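Long-range contact in DNA polymerase (Pyrobaculum calidifontis, PDB 5MDN), which probably catalyses template-directed DNA synthesis as a family B DNA polymerase, adding deoxynucleotides to a growing strand with release of diphosphate: residues Ala606-Ile614 and Val637-Lys645. Numbering follows the deposited sequence.
Sequences AGLLRDGRI and VVELILKSK
Glu-639 OE2 takes the ammonium of Lys-643 through its anti lone pair, Lys-643 NZ to Glu-639 OE2 2.7 Å, and Ile-614 lays its CD1 across the Glu-639 chain at about a right angle, 4.0 Å from Glu-639 CD. The bridge links residues four apart on the helix, both with extended chains, and flanks an otherwise apolar contact. With an alanine in place of Glu-639, the Lys-643 ammonium would probably lose its mate and Ile-614 CD1 the CG and CD it lies against.

Further in, Leu-642 fills the middle: its CD1 sits 3.8 Å from Ile-614 CG1 and also touches Ala-606 CB, while Leu-642 CD2 lies against Ala-606 O. Its CG stands anti to the carbonyl carbon (chi1 -73°), which sets CD1 between Ile-614 and Ala-606. Here helix 628-643 packs on one face of a four-stranded antiparallel sheet, its 637-643 part crossing strand 606-609 at -60°; strand 605-609 turns back into 614-617 through a type I turn from Leu-609 to Gly-612. Ala-606 leaves room for Val-638, and Val-638 CG1 comes to 3.6 Å from Ala-606 CB. Leu-608 reaches the helix backbone instead, Leu-608 CD2 lying 3.6 Å from Leu-642 O, which accepts a hydrogen bond from Arg-595. Across the turn, Asp-611 OD2 takes Arg-613 NE on its syn side at 2.6 Å.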
loop_
_atom_site.group_PDB
_atom_site.type_symbol
_atom_site.label_atom_id
_atom_site.label_comp_id
_atom_site.label_asym_id
_atom_site.label_seq_id
_atom_site.Cartn_x
_atom_site.Cartn_y
_atom_site.Cartn_z
ATOM N N ALA A 606 4.849 7.431 20.861
ATOM C CA ALA A 606 3.403 7.309 20.904
ATOM C C ALA A 606 2.804 8.681 21.179
ATOM O O ALA A 606 3.418 9.516 21.849
ATOM C CB ALA A 606 2.958 6.312 21.974
ATOM N N GLY A 607 1.602 8.909 20.661
ATOM C CA GLY A 607 0.979 10.210 20.797
ATOM C C GLY A 607 -0.513 10.144 21.034
ATOM O O GLY A 607 -1.207 9.303 20.454
ATOM N N LEU A 608 -1.018 11.031 21.888
ATOM C CA LEU A 608 -2.425 11.057 22.276
ATOM C C LEU A 608 -3.092 12.235 21.578
ATOM O O LEU A 608 -2.773 13.393 21.863
ATOM C CB LEU A 608 -2.565 11.158 23.794
ATOM C CG LEU A 608 -3.973 11.333 24.366
ATOM C CD1 LEU A 608 -4.863 10.159 23.993
ATOM C CD2 LEU A 608 -3.912 11.503 25.877
ATOM N N LEU A 609 -4.013 11.936 20.668
ATOM C CA LEU A 609 -4.730 12.972 19.941
ATOM C C LEU A 609 -5.842 13.563 20.805
ATOM O O LEU A 609 -6.260 12.984 21.812
ATOM C CB LEU A 609 -5.312 12.416 18.641
ATOM C CG LEU A 609 -4.310 11.903 17.604
ATOM C CD1 LEU A 609 -5.018 11.092 16.532
ATOM C CD2 LEU A 609 -3.548 13.064 16.985
ATOM N N ARG A 610 -6.313 14.744 20.396
ATOM C CA ARG A 610 -7.337 15.445 21.164
ATOM C C ARG A 610 -8.626 14.637 21.267
ATOM O O ARG A 610 -9.333 14.729 22.278
ATOM C CB ARG A 610 -7.618 16.811 20.538
ATOM C CG ARG A 610 -6.421 17.747 20.511
ATOM C CD ARG A 610 -6.095 18.279 21.897
ATOM N NE ARG A 610 -4.922 19.149 21.889
ATOM C CZ ARG A 610 -4.324 19.612 22.983
ATOM N NH1 ARG A 610 -4.790 19.290 24.183
ATOM N NH2 ARG A 610 -3.264 20.401 22.878
ATOM N N ASP A 611 -8.951 13.848 20.244
ATOM C CA ASP A 611 -10.150 13.021 20.275
ATOM C C ASP A 611 -9.978 11.744 21.092
ATOM O O ASP A 611 -10.938 10.977 21.219
ATOM C CB ASP A 611 -10.590 12.672 18.848
ATOM C CG ASP A 611 -9.563 11.842 18.099
ATOM O OD1 ASP A 611 -8.427 11.692 18.596
ATOM O OD2 ASP A 611 -9.896 11.338 17.005
ATOM N N GLY A 612 -8.789 11.498 21.641
ATOM C CA GLY A 612 -8.542 10.347 22.483
ATOM C C GLY A 612 -7.827 9.196 21.806
ATOM O O GLY A 612 -7.379 8.276 22.502
ATOM N N ARG A 613 -7.704 9.217 20.482
ATOM C CA ARG A 613 -7.016 8.143 19.776
ATOM C C ARG A 613 -5.512 8.214 20.013
ATOM O O ARG A 613 -4.899 9.279 19.891
ATOM C CB ARG A 613 -7.307 8.216 18.278
ATOM C CG ARG A 613 -8.688 7.737 17.873
ATOM C CD ARG A 613 -8.855 7.845 16.369
ATOM N NE ARG A 613 -8.728 9.229 15.918
ATOM C CZ ARG A 613 -8.300 9.590 14.713
ATOM N NH1 ARG A 613 -7.956 8.667 13.825
ATOM N NH2 ARG A 613 -8.219 10.875 14.394
ATOM N N ILE A 614 -4.926 7.081 20.361
ATOM C CA ILE A 614 -3.477 6.930 20.420
ATOM C C ILE A 614 -2.996 6.390 19.078
ATOM O O ILE A 614 -3.628 5.503 18.490
ATOM C CB ILE A 614 -3.061 6.000 21.580
ATOM C CG1 ILE A 614 -3.303 6.648 22.953
ATOM C CG2 ILE A 614 -1.603 5.572 21.455
ATOM C CD1 ILE A 614 -4.735 6.542 23.452
ATOM N N VAL A 637 -0.213 0.367 29.227
ATOM C CA VAL A 637 0.978 1.044 29.748
ATOM C C VAL A 637 1.242 2.323 28.965
ATOM O O VAL A 637 1.431 3.401 29.542
ATOM C CB VAL A 637 2.196 0.102 29.716
ATOM C CG1 VAL A 637 3.493 0.904 29.745
ATOM C CG2 VAL A 637 2.153 -0.854 30.899
ATOM N N VAL A 638 1.267 2.221 27.633
ATOM C CA VAL A 638 1.388 3.415 26.802
ATOM C C VAL A 638 0.223 4.360 27.066
ATOM O O VAL A 638 0.408 5.575 27.210
ATOM C CB VAL A 638 1.486 3.025 25.315
ATOM C CG1 VAL A 638 1.291 4.242 24.434
ATOM C CG2 VAL A 638 2.827 2.366 25.027
ATOM N N GLU A 639 -0.995 3.817 27.140
ATOM C CA GLU A 639 -2.169 4.650 27.376
ATOM C C GLU A 639 -2.183 5.231 28.786
ATOM O O GLU A 639 -2.697 6.336 28.990
ATOM C CB GLU A 639 -3.440 3.845 27.113
ATOM C CG GLU A 639 -4.704 4.684 27.047
ATOM C CD GLU A 639 -5.826 3.988 26.302
ATOM O OE1 GLU A 639 -5.594 2.880 25.774
ATOM O OE2 GLU A 639 -6.940 4.551 26.246
ATOM N N LEU A 640 -1.630 4.513 29.767
ATOM C CA LEU A 640 -1.544 5.065 31.116
ATOM C C LEU A 640 -0.532 6.200 31.182
ATOM O O LEU A 640 -0.778 7.222 31.835
ATOM C CB LEU A 640 -1.179 3.969 32.119
ATOM C CG LEU A 640 -2.271 2.979 32.529
ATOM C CD1 LEU A 640 -1.656 1.794 33.254
ATOM C CD2 LEU A 640 -3.317 3.656 33.396
ATOM N N ILE A 641 0.614 6.038 30.518
ATOM C CA ILE A 641 1.641 7.076 30.533
ATOM C C ILE A 641 1.163 8.316 29.787
ATOM O O ILE A 641 1.382 9.448 30.233
ATOM C CB ILE A 641 2.956 6.528 29.949
ATOM C CG1 ILE A 641 3.525 5.441 30.863
ATOM C CG2 ILE A 641 3.971 7.643 29.760
ATOM C CD1 ILE A 641 4.531 4.540 30.195
ATOM N N LEU A 642 0.490 8.126 28.649
ATOM C CA LEU A 642 0.055 9.261 27.842
ATOM C C LEU A 642 -1.075 10.041 28.498
ATOM O O LEU A 642 -1.239 11.232 28.209
ATOM C CB LEU A 642 -0.384 8.790 26.453
ATOM C CG LEU A 642 0.721 8.347 25.495
ATOM C CD1 LEU A 642 0.123 7.735 24.240
ATOM C CD2 LEU A 642 1.627 9.517 25.153
ATOM N N LYS A 643 -1.856 9.408 29.370
ATOM C CA LYS A 643 -2.961 10.075 30.044
ATOM C C LYS A 643 -2.590 10.598 31.423
ATOM O O LYS A 643 -3.419 11.249 32.066
ATOM C CB LYS A 643 -4.163 9.131 30.152
ATOM C CG LYS A 643 -4.803 8.795 28.817
ATOM C CD LYS A 643 -6.078 7.985 28.985
ATOM C CE LYS A 643 -6.657 7.613 27.629
ATOM N NZ LYS A 643 -7.746 6.605 27.739
ATOM N N SER A 644 -1.370 10.339 31.891
ATOM C CA SER A 644 -0.903 10.859 33.166
ATOM C C SER A 644 -0.227 12.211 32.968
ATOM O O SER A 644 0.605 12.372 32.070
ATOM C CB SER A 644 0.068 9.880 33.826
ATOM O OG SER A 644 1.285 9.797 33.102
ATOM N N LYS A 645 -0.581 13.175 33.813
ATOM C CA LYS A 645 0.181 14.411 33.925
ATOM C C LYS A 645 1.390 14.173 34.825
ATOM O O LYS A 645 1.261 13.559 35.890
ATOM C CB LYS A 645 -0.697 15.527 34.489
ATOM C CG LYS A 645 -1.963 15.793 33.689
ATOM C CD LYS A 645 -2.909 16.688 34.472
ATOM C CE LYS A 645 -4.325 16.633 33.919
ATOM N NZ LYS A 645 -4.453 17.292 32.590
#